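Local coordinates for fatty acid amide hydrolase (Candida albicans, PDB 6KVR), which probably hydrolyses amides of monocarboxylic acids, fatty acid amides among them, to the free acid and ammonia, as a member of the amidase signature family, at residues Y34-L38 against A121-F125; L89-I93 against L150-P154; I489-P493 against G547-D552. All blocks are in the same frame, centred on the assembly; numbering follows the deposited sequence.

Contact 1. Residues Y34-L38 against A121-F125; sequences YRQDL and AMELF
The ring of Y34 and the backbone carbonyl of selenomethionine M122 meet obliquely, with CE1 of Y34 3.3 Å from O of M122. One face of the ring carries a water, 3.3 Å above the plane and displaced toward the rim. At the phenol end, OH of Y34 lies 3.4 Å from CG of E123, and the E123 side chain crosses the tyrosine nearly at a right angle while its carboxylate plane stays within 21° of the ring plane. The selenomethionine methyl CE comes up to Y34 CE1 at 4.0 Å. Other aromatic groups, F216 and H169, also meet the ring.

One helical turn on, L38 continues the apolar surface. With its CG turned away from the backbone N (chi1 177°), CD2 reaches O of A121 at 3.5 Å and CD1 packs near CB of L124.

The water that lies over the ring also joins the two backbones, donating to O of Y34 (2.8 Å) and to O of M122 (2.9 Å). M122 and E123 form a classic beta bulge opposite R200, whose guanidinium is salt-bridged to E123. Between these segments, helix 20-40 meets the edge strand 123-124 and the residues before it mainly through side-chain packing, much of it against backbone, and two carbonyls that could not bond to each other share the hydrogens of one bridging water.

Contact 2. Residues L89-I93 against L150-P154; sequences LAKKI and LHGIP
I93, I153 and H151 bury the most surface where helix 86-94 rests on the turn that precedes strand 155-158. I93 uses both of its branches. CG2, which the first torsion (chi1 -65°) places opposite the backbone N, touches CD2 of H151 at 3.6 Å, approaching the imidazole obliquely. The longer branch ends over the turn backbone, where CD1 lies 3.7 Å from O of H151 and 3.9 Å from O of G152.

I153 answers from the other side of the contact with a single atom. Its terminal methyl CD1 fits against the helix one turn before I93, 3.8 Å from CB of L89 and close to the backbone N of A90, and it also comes within 4.2 Å of CD1 of I93. One methyl group thus touches three residues spaced along the inner side of the helix.

H151 offers its ring carbon to the isoleucine, while ND1 is engaged by the backbone N of V147. That bond helps fix the ring's rotation and leaves CD2 facing I93. The turn itself is a type II beta turn closed by I153 N to L150 O, with G152 at its positive-phi position; a glycine there suits both the backbone and the close approach of I93. Helix 100-118 borders the same packing, with F107 against L89 and S100 against both I93 and H151.

The direct contacts are apolar, and the polar link is a water that donates to O of A90 (3.2 Å) and O of H151 (2.8 Å). Since both of these backbone atoms are acceptors, the water supplies the hydrogens that neither can offer the other, while I93 and I153 supply the largest shares of the buried surface.

Contact 3. Residues I489-P493 against G547-D552; sequences ILDFP and GKRYFD
R549 reaches across to D491 along the whole length of its side chain. CB stays 4.1 Å from O of D491. CG touches both that carbonyl oxygen and the ring of F492, 3.5 Å from CD1 of F492. CD passes on toward O of L490, and the bend at chi3 (82°) turns the guanidinium to meet D491 side-on with two nitrogens. NE donates to O of D491 (3.3 Å); this oxygen lies in the guanidinium plane, although the donor stands well above the carbonyl plane. NH2 of R549 gives OD1 of D491 a nearly straight hydrogen bond (2.7 Å, 172° at the hydrogen), part of a salt bridge, and reaches it from the anti side, somewhat out of the carboxylate plane. Y550 CE2 sits over the centre of one guanidinium face. NH1 donates to S324 O of the second subunit, and so the arginine ties this contact to the dimer interface.

The carboxylate of D491 has further partners in T274 and R271, which should favour its charged form.

P493 packs its ring into the bend of 547-552, with CD 3.2 Å from K548 O and CB 3.4 Å from OD2 of D552, while its own carbonyl accepts a hydrogen from G547 N at 2.9 Å. D552 is in turn held by R276 and T273.

D491, with positive phi, is the C-prime residue of a Schellman motif ending helix 482-490. Residues K548 to F551 form a type II beta turn leading into helix 552-565. The arrangement joins a helix C-terminus to a strand-to-helix turn beside the paired strands 494-499 and 540-546 of the amidase sheet.

All three contacts are largely buried, yet they lie well apart: contacts 1 and 3 are on opposite sides of the chain's centre, their nearest atoms about 26 Å apart, whereas contacts 1 and 2 come within about 10 Å and interleave along the sequence. Contacts 1 and 2 each set a helix from the N-terminal part of the chain against the central sheet, one at an outermost strand and the other at the turn before an interior one; both pair hydrophobic packing with a carbonyl-bridging water. Contact 3 instead joins a helix end to a strand-to-helix turn, through direct hydrogen bonds and a salt bridge, and alone among them touches the second subunit.

Contact 1. Residues Y34-L38 against A121-F125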
# COMPACT_ATOMS: atom_id res chain seq x y z
N TYR A 34 -9.90 -22.58 -30.55
CA TYR A 34 -8.77 -22.34 -29.66
C TYR A 34 -8.03 -23.64 -29.34
O TYR A 34 -6.80 -23.66 -29.26
CB TYR A 34 -9.26 -21.67 -28.37
CG TYR A 34 -8.19 -21.16 -27.41
CD1 TYR A 34 -7.62 -22.00 -26.46
CD2 TYR A 34 -7.80 -19.83 -27.41
CE1 TYR A 34 -6.67 -21.53 -25.55
CE2 TYR A 34 -6.85 -19.35 -26.51
CZ TYR A 34 -6.29 -20.20 -25.58
OH TYR A 34 -5.35 -19.71 -24.69
N ARG A 35 -8.78 -24.73 -29.14
CA ARG A 35 -8.15 -26.02 -28.87
C ARG A 35 -7.40 -26.52 -30.09
O ARG A 35 -6.28 -27.04 -29.98
CB ARG A 35 -9.21 -27.03 -28.45
CG ARG A 35 -9.87 -26.74 -27.13
CD ARG A 35 -10.98 -27.73 -26.87
NE ARG A 35 -11.79 -27.40 -25.71
CZ ARG A 35 -13.07 -27.72 -25.59
NH1 ARG A 35 -13.72 -28.34 -26.56
NH2 ARG A 35 -13.72 -27.41 -24.47
N GLN A 36 -8.00 -26.37 -31.28
CA GLN A 36 -7.34 -26.82 -32.50
C GLN A 36 -6.08 -26.01 -32.76
O GLN A 36 -5.07 -26.57 -33.20
CB GLN A 36 -8.30 -26.73 -33.69
CG GLN A 36 -7.80 -27.42 -34.94
CD GLN A 36 -7.33 -28.84 -34.68
OE1 GLN A 36 -8.09 -29.67 -34.17
NE2 GLN A 36 -6.07 -29.13 -34.99
N ASP A 37 -6.11 -24.71 -32.46
CA ASP A 37 -4.93 -23.88 -32.66
C ASP A 37 -3.78 -24.34 -31.77
O ASP A 37 -2.62 -24.28 -32.18
CB ASP A 37 -5.26 -22.41 -32.39
CG ASP A 37 -6.04 -21.76 -33.53
OD1 ASP A 37 -5.96 -22.26 -34.69
OD2 ASP A 37 -6.74 -20.75 -33.28
N LEU A 38 -4.08 -24.82 -30.55
CA LEU A 38 -3.01 -25.33 -29.69
C LEU A 38 -2.41 -26.61 -30.27
O LEU A 38 -1.18 -26.76 -30.32
CB LEU A 38 -3.54 -25.55 -28.28
CG LEU A 38 -2.59 -26.16 -27.24
CD1 LEU A 38 -1.33 -25.31 -27.02
CD2 LEU A 38 -3.32 -26.43 -25.92
N ALA A 121 0.22 -26.27 -21.21
CA ALA A 121 0.16 -25.09 -22.07
C ALA A 121 -1.27 -24.76 -22.48
O ALA A 121 -2.09 -25.66 -22.69
CB ALA A 121 1.02 -25.28 -23.32
N MSE A 122 -1.57 -23.46 -22.60
CA MSE A 122 -2.82 -23.00 -23.25
C MSE A 122 -2.55 -22.43 -24.64
O MSE A 122 -3.44 -22.40 -25.49
CB MSE A 122 -3.54 -21.92 -22.43
CG MSE A 122 -3.67 -22.21 -20.96
SE MSE A 122 -5.37 -21.55 -20.16
CE MSE A 122 -6.45 -22.28 -21.59
N GLU A 123 -1.33 -21.93 -24.83
CA GLU A 123 -0.91 -21.34 -26.09
C GLU A 123 0.56 -21.68 -26.28
O GLU A 123 1.35 -21.60 -25.34
CB GLU A 123 -1.11 -19.82 -26.12
CG GLU A 123 -2.51 -19.36 -26.57
CD GLU A 123 -2.55 -17.89 -27.04
OE1 GLU A 123 -3.56 -17.49 -27.68
OE2 GLU A 123 -1.58 -17.15 -26.76
N LEU A 124 0.91 -22.07 -27.50
CA LEU A 124 2.28 -22.38 -27.86
C LEU A 124 2.64 -21.55 -29.08
O LEU A 124 1.85 -21.46 -30.02
CB LEU A 124 2.44 -23.86 -28.17
CG LEU A 124 2.89 -24.78 -27.05
CD1 LEU A 124 2.85 -26.22 -27.57
CD2 LEU A 124 4.28 -24.38 -26.64
N PHE A 125 3.81 -20.92 -29.06
CA PHE A 125 4.24 -20.17 -30.23
C PHE A 125 5.76 -20.31 -30.34
O PHE A 125 6.52 -19.35 -30.19
CB PHE A 125 3.79 -18.70 -30.20
CG PHE A 125 3.75 -18.06 -28.84
CD1 PHE A 125 2.66 -18.24 -27.99
CD2 PHE A 125 4.76 -17.19 -28.44
CE1 PHE A 125 2.61 -17.60 -26.73
CE2 PHE A 125 4.72 -16.55 -27.20
CZ PHE A 125 3.64 -16.76 -26.34
O HOH W 1 -4.68 -22.25 -28.09

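Contact 2. Residues L89-I93 against L150-P154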
# COMPACT_ATOMS: atom_id res chain seq x y z
N LEU A 89 23.12 -19.98 -17.16
CA LEU A 89 22.75 -19.76 -18.55
C LEU A 89 22.99 -18.30 -18.97
O LEU A 89 23.47 -18.03 -20.08
CB LEU A 89 21.28 -20.12 -18.78
CG LEU A 89 20.85 -21.56 -18.99
CD1 LEU A 89 19.34 -21.58 -19.14
CD2 LEU A 89 21.53 -22.21 -20.20
N ALA A 90 22.63 -17.36 -18.10
CA ALA A 90 22.78 -15.95 -18.45
C ALA A 90 24.25 -15.58 -18.62
O ALA A 90 24.63 -14.94 -19.61
CB ALA A 90 22.11 -15.06 -17.39
N LYS A 91 25.09 -15.99 -17.66
CA LYS A 91 26.53 -15.74 -17.76
C LYS A 91 27.12 -16.41 -19.00
O LYS A 91 27.95 -15.82 -19.70
CB LYS A 91 27.25 -16.24 -16.51
CG LYS A 91 27.16 -15.33 -15.29
CD LYS A 91 27.03 -16.13 -13.99
CE LYS A 91 27.59 -15.34 -12.79
NZ LYS A 91 26.83 -15.48 -11.50
N LYS A 92 26.71 -17.65 -19.30
CA LYS A 92 27.25 -18.35 -20.46
C LYS A 92 26.90 -17.63 -21.76
O LYS A 92 27.76 -17.44 -22.63
CB LYS A 92 26.75 -19.80 -20.50
CG LYS A 92 27.40 -20.75 -19.52
CD LYS A 92 27.49 -22.15 -20.15
CE LYS A 92 27.82 -23.23 -19.11
NZ LYS A 92 28.76 -22.75 -18.04
N ILE A 93 25.63 -17.25 -21.93
CA ILE A 93 25.21 -16.52 -23.13
C ILE A 93 25.96 -15.20 -23.23
O ILE A 93 26.46 -14.82 -24.30
CB ILE A 93 23.69 -16.28 -23.11
CG1 ILE A 93 22.94 -17.61 -23.20
CG2 ILE A 93 23.29 -15.33 -24.24
CD1 ILE A 93 21.49 -17.51 -22.74
N LEU A 150 18.53 -10.72 -18.56
CA LEU A 150 17.78 -11.92 -18.90
C LEU A 150 17.91 -12.27 -20.37
O LEU A 150 17.09 -13.02 -20.91
CB LEU A 150 16.30 -11.76 -18.53
CG LEU A 150 15.96 -11.55 -17.04
CD1 LEU A 150 14.47 -11.42 -16.85
CD2 LEU A 150 16.51 -12.68 -16.17
N HIS A 151 18.94 -11.73 -21.03
CA HIS A 151 19.15 -11.91 -22.46
C HIS A 151 19.18 -13.39 -22.81
O HIS A 151 20.05 -14.14 -22.33
CB HIS A 151 20.47 -11.22 -22.85
CG HIS A 151 20.83 -11.35 -24.30
ND1 HIS A 151 20.80 -10.29 -25.17
CD2 HIS A 151 21.26 -12.42 -25.02
CE1 HIS A 151 21.17 -10.69 -26.37
NE2 HIS A 151 21.46 -11.98 -26.31
N GLY A 152 18.22 -13.82 -23.62
CA GLY A 152 18.16 -15.18 -24.10
C GLY A 152 17.57 -16.19 -23.15
O GLY A 152 17.64 -17.39 -23.44
N ILE A 153 16.97 -15.78 -22.03
CA ILE A 153 16.49 -16.69 -21.01
C ILE A 153 15.01 -17.02 -21.34
O ILE A 153 14.18 -16.10 -21.30
CB ILE A 153 16.63 -16.09 -19.61
CG1 ILE A 153 18.11 -15.98 -19.26
CG2 ILE A 153 15.99 -16.98 -18.56
CD1 ILE A 153 18.90 -17.28 -19.48
N PRO A 154 14.68 -18.26 -21.66
CA PRO A 154 13.28 -18.61 -21.98
C PRO A 154 12.42 -18.69 -20.73
O PRO A 154 12.67 -19.48 -19.81
CB PRO A 154 13.40 -19.98 -22.66
CG PRO A 154 14.85 -20.15 -22.99
CD PRO A 154 15.60 -19.38 -21.93
O HOH W 2 22.43 -13.23 -21.18

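Contact 3. Residues I489-P493 against G547-D552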
# COMPACT_ATOMS: atom_id res chain seq x y z
N ILE A 489 -3.42 -12.82 3.78
CA ILE A 489 -4.06 -11.77 4.57
C ILE A 489 -3.02 -11.03 5.41
O ILE A 489 -3.13 -9.82 5.59
CB ILE A 489 -5.23 -12.34 5.42
CG1 ILE A 489 -5.99 -11.19 6.08
CG2 ILE A 489 -4.75 -13.31 6.49
CD1 ILE A 489 -7.20 -11.64 6.92
N LEU A 490 -1.98 -11.72 5.89
CA LEU A 490 -0.89 -11.02 6.57
C LEU A 490 0.02 -10.27 5.61
O LEU A 490 0.70 -9.32 6.03
CB LEU A 490 -0.05 -12.00 7.40
CG LEU A 490 -0.76 -12.79 8.51
CD1 LEU A 490 0.16 -13.84 9.16
CD2 LEU A 490 -1.34 -11.86 9.57
N ASP A 491 0.04 -10.66 4.33
CA ASP A 491 0.96 -10.10 3.33
C ASP A 491 2.42 -10.22 3.75
O ASP A 491 3.20 -9.26 3.67
CB ASP A 491 0.63 -8.65 2.99
CG ASP A 491 1.37 -8.15 1.73
OD1 ASP A 491 1.48 -6.91 1.54
OD2 ASP A 491 1.87 -8.99 0.94
N PHE A 492 2.82 -11.42 4.19
CA PHE A 492 4.23 -11.66 4.49
C PHE A 492 4.91 -12.30 3.28
O PHE A 492 4.33 -13.20 2.66
CB PHE A 492 4.40 -12.59 5.70
CG PHE A 492 4.14 -11.94 7.05
CD1 PHE A 492 3.50 -10.72 7.16
CD2 PHE A 492 4.57 -12.56 8.22
CE1 PHE A 492 3.26 -10.13 8.40
CE2 PHE A 492 4.35 -11.98 9.47
CZ PHE A 492 3.69 -10.75 9.56
N PRO A 493 6.12 -11.90 2.90
CA PRO A 493 6.79 -12.58 1.78
C PRO A 493 7.10 -14.02 2.17
O PRO A 493 7.60 -14.29 3.28
CB PRO A 493 8.06 -11.75 1.56
CG PRO A 493 8.33 -11.11 2.88
CD PRO A 493 6.99 -10.92 3.56
N GLY A 547 8.88 -14.46 5.88
CA GLY A 547 9.58 -13.41 6.58
C GLY A 547 8.69 -12.22 6.88
O GLY A 547 7.53 -12.16 6.49
N LYS A 548 9.27 -11.25 7.60
CA LYS A 548 8.55 -10.02 7.88
C LYS A 548 8.32 -9.23 6.58
O LYS A 548 9.03 -9.40 5.58
CB LYS A 548 9.31 -9.16 8.89
CG LYS A 548 9.16 -9.61 10.35
CD LYS A 548 10.30 -9.09 11.22
CE LYS A 548 11.59 -9.01 10.43
NZ LYS A 548 12.78 -8.77 11.29
N ARG A 549 7.32 -8.35 6.62
CA ARG A 549 6.89 -7.63 5.42
C ARG A 549 8.02 -6.79 4.84
O ARG A 549 8.68 -6.04 5.56
CB ARG A 549 5.69 -6.73 5.74
CG ARG A 549 4.43 -7.48 6.08
CD ARG A 549 3.25 -6.53 6.16
NE ARG A 549 2.70 -6.22 4.85
CZ ARG A 549 2.21 -5.03 4.51
NH1 ARG A 549 2.19 -4.02 5.36
NH2 ARG A 549 1.71 -4.86 3.29
N TYR A 550 8.23 -6.93 3.53
CA TYR A 550 9.23 -6.22 2.74
C TYR A 550 10.66 -6.67 3.03
O TYR A 550 11.61 -6.01 2.62
CB TYR A 550 9.09 -4.69 2.88
CG TYR A 550 7.79 -4.27 2.27
CD1 TYR A 550 7.63 -4.23 0.89
CD2 TYR A 550 6.68 -4.00 3.07
CE1 TYR A 550 6.42 -3.89 0.32
CE2 TYR A 550 5.47 -3.66 2.51
CZ TYR A 550 5.34 -3.61 1.14
OH TYR A 550 4.12 -3.29 0.59
N PHE A 551 10.82 -7.79 3.72
CA PHE A 551 12.13 -8.42 3.89
C PHE A 551 12.30 -9.62 2.97
O PHE A 551 12.90 -10.62 3.35
CB PHE A 551 12.34 -8.80 5.35
CG PHE A 551 12.60 -7.62 6.26
CD1 PHE A 551 11.58 -6.74 6.60
CD2 PHE A 551 13.88 -7.39 6.78
CE1 PHE A 551 11.81 -5.64 7.44
CE2 PHE A 551 14.12 -6.29 7.63
CZ PHE A 551 13.08 -5.42 7.96
N ASP A 552 11.75 -9.52 1.75
CA ASP A 552 11.87 -10.57 0.73
C ASP A 552 13.31 -11.00 0.51
O ASP A 552 13.59 -12.18 0.25
CB ASP A 552 11.28 -10.09 -0.60
CG ASP A 552 9.93 -9.42 -0.46
OD1 ASP A 552 9.79 -8.41 0.26
OD2 ASP A 552 8.99 -9.92 -1.09